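Local atomic coordinates of hemolysin-related protein (Vibrio cholerae serotype O1, PDB entry 6MLT), a protein that is secreted into the biofilm matrix, binds metal ions, and probably helps biofilms adhere to surfaces by recognising carbohydrates. Residues D356-K361 with F392-V397. Sequence-based numbering, arbitrary orientation.
Sequences DVTYGK and FTSTTV
Val-357 and Tyr-359 pair with Val-397 and Thr-395 as the hydrogen-bonded positions of an antiparallel ladder, the short strand axes running 166° apart and approaching to 4.6 Å. Each pair is closed by two backbone bonds, such as Val-357 N to Val-397 O at 2.8 Å; beyond the corner at Gly-360, Phe-392 N still reaches Lys-361 O, and Lys-361 CD rests beside Phe-392 CD2, the two side chains running in the same direction.

Alternation sends successive side chains to opposite faces. On one, Tyr-359 and Thr-395 lie side by side, pointing the same way. The tyrosine CG sits between the backbone N and the carbonyl carbon (chi1 58°), which turns it toward strand 394-400, and Thr-395 CB packs under one face of the ring as a CH-pi contact, 4.1 Å from the ring centroid and offset toward the rim. Thr-395 CG2 reaches the phenol end, 3.7 Å from Tyr-359 OH, while Val-397 CG2 approaches the ring obliquely near CE1. Thr-395 OG1 shares a water with Tyr-359 O, which thus takes two donors, this water and Thr-395 N.

The other face carries the non-hydrogen-bonded pair Thr-358 and Thr-396, whose hydroxyls bond directly, OG1 to OG1 at 2.9 Å. Both OG1 atoms stand anti to their carbonyl carbons (chi1 near -60°), and Lys-388 adds a bond to that of Thr-396. The Thr-358 methyl CG2 meets Ser-394 CB at 3.6 Å.

Strand 394-400 is the outermost of its four-stranded sheet within the beta-prism lectin region. Val-357, Tyr-359 and Val-397 face Tyr-300 of another sheet, while Thr-395 keeps a water-bound hydroxyl. The chemistry implies that backbone bonds set the register, and that the Thr-358/Thr-396 hydroxyls supply a link where the backbone makes none.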
loop_
_atom_site.group_PDB
_atom_site.type_symbol
_atom_site.label_atom_id
_atom_site.label_comp_id
_atom_site.label_asym_id
_atom_site.label_seq_id
_atom_site.Cartn_x
_atom_site.Cartn_y
_atom_site.Cartn_z
ATOM N N ASP A 356 13.595 37.824 -6.514
ATOM C CA ASP A 356 13.848 39.251 -6.368
ATOM C C ASP A 356 12.556 39.915 -5.909
ATOM O O ASP A 356 11.519 39.789 -6.571
ATOM C CB ASP A 356 14.328 39.859 -7.687
ATOM C CG ASP A 356 15.655 39.283 -8.147
ATOM O OD1 ASP A 356 16.639 39.372 -7.387
ATOM O OD2 ASP A 356 15.713 38.728 -9.263
ATOM N N VAL A 357 12.617 40.612 -4.777
ATOM C CA VAL A 357 11.461 41.280 -4.191
ATOM C C VAL A 357 11.677 42.780 -4.285
ATOM O O VAL A 357 12.706 43.293 -3.825
ATOM C CB VAL A 357 11.240 40.863 -2.728
ATOM C CG1 VAL A 357 10.006 41.567 -2.149
ATOM C CG2 VAL A 357 11.099 39.366 -2.627
ATOM N N THR A 358 10.709 43.475 -4.874
ATOM C CA THR A 358 10.695 44.930 -4.938
ATOM C C THR A 358 9.587 45.422 -4.020
ATOM O O THR A 358 8.418 45.058 -4.203
ATOM C CB THR A 358 10.476 45.420 -6.368
ATOM O OG1 THR A 358 11.532 44.940 -7.205
ATOM C CG2 THR A 358 10.455 46.950 -6.423
ATOM N N TYR A 359 9.953 46.223 -3.026
ATOM C CA TYR A 359 8.993 46.766 -2.079
ATOM C C TYR A 359 9.234 48.259 -1.912
ATOM O O TYR A 359 10.364 48.745 -2.037
ATOM C CB TYR A 359 9.073 46.052 -0.713
ATOM C CG TYR A 359 10.424 46.105 -0.044
ATOM C CD1 TYR A 359 11.395 45.147 -0.312
ATOM C CD2 TYR A 359 10.725 47.108 0.864
ATOM C CE1 TYR A 359 12.635 45.193 0.306
ATOM C CE2 TYR A 359 11.963 47.163 1.485
ATOM C CZ TYR A 359 12.909 46.203 1.203
ATOM O OH TYR A 359 14.133 46.257 1.822
ATOM N N GLY A 360 8.156 48.983 -1.640
ATOM C CA GLY A 360 8.258 50.418 -1.475
ATOM C C GLY A 360 6.893 51.072 -1.543
ATOM O O GLY A 360 5.868 50.437 -1.278
ATOM N N LYS A 361 6.900 52.349 -1.904
ATOM C CA LYS A 361 5.687 53.153 -1.922
ATOM C C LYS A 361 4.975 52.982 -3.258
ATOM O O LYS A 361 5.543 53.269 -4.317
ATOM C CB LYS A 361 6.006 54.621 -1.673
ATOM C CG LYS A 361 4.780 55.488 -1.471
ATOM C CD LYS A 361 5.187 56.918 -1.147
ATOM C CE LYS A 361 4.218 57.580 -0.191
ATOM N NZ LYS A 361 4.801 58.813 0.410
ATOM N N PHE A 392 6.649 54.520 -6.591
ATOM C CA PHE A 392 7.102 55.894 -6.437
ATOM C C PHE A 392 8.529 55.915 -5.893
ATOM O O PHE A 392 9.374 56.667 -6.384
ATOM C CB PHE A 392 6.143 56.662 -5.518
ATOM C CG PHE A 392 6.562 58.065 -5.244
ATOM C CD1 PHE A 392 6.323 59.067 -6.166
ATOM C CD2 PHE A 392 7.189 58.388 -4.056
ATOM C CE1 PHE A 392 6.712 60.365 -5.912
ATOM C CE2 PHE A 392 7.585 59.689 -3.799
ATOM C CZ PHE A 392 7.339 60.675 -4.730
ATOM N N THR A 393 8.795 55.095 -4.875
ATOM C CA THR A 393 10.138 54.726 -4.453
ATOM C C THR A 393 10.122 53.237 -4.148
ATOM O O THR A 393 9.102 52.694 -3.711
ATOM C CB THR A 393 10.603 55.483 -3.205
ATOM O OG1 THR A 393 9.729 55.175 -2.115
ATOM C CG2 THR A 393 10.595 56.984 -3.434
ATOM N N SER A 394 11.253 52.573 -4.375
ATOM C CA SER A 394 11.306 51.152 -4.091
ATOM C C SER A 394 12.730 50.725 -3.775
ATOM O O SER A 394 13.706 51.423 -4.074
ATOM C CB SER A 394 10.758 50.319 -5.253
ATOM O OG SER A 394 11.640 50.348 -6.358
ATOM N N THR A 395 12.805 49.563 -3.140
ATOM C CA THR A 395 14.025 48.819 -2.890
ATOM C C THR A 395 13.855 47.444 -3.514
ATOM O O THR A 395 12.774 46.860 -3.432
ATOM C CB THR A 395 14.272 48.667 -1.374
ATOM O OG1 THR A 395 14.318 49.955 -0.767
ATOM C CG2 THR A 395 15.567 47.916 -1.099
ATOM N N THR A 396 14.912 46.924 -4.130
ATOM C CA THR A 396 14.901 45.568 -4.664
ATOM C C THR A 396 15.977 44.755 -3.962
ATOM O O THR A 396 17.107 45.228 -3.800
ATOM C CB THR A 396 15.118 45.558 -6.182
ATOM O OG1 THR A 396 14.051 46.268 -6.822
ATOM C CG2 THR A 396 15.154 44.126 -6.719
ATOM N N VAL A 397 15.619 43.540 -3.545
ATOM C CA VAL A 397 16.522 42.636 -2.840
ATOM C C VAL A 397 16.340 41.237 -3.408
ATOM O O VAL A 397 15.246 40.860 -3.839
ATOM C CB VAL A 397 16.266 42.633 -1.313
ATOM C CG1 VAL A 397 17.154 41.603 -0.608
ATOM C CG2 VAL A 397 16.512 44.011 -0.734
HETATM O O HOH W 1 11.590 50.801 -0.273
#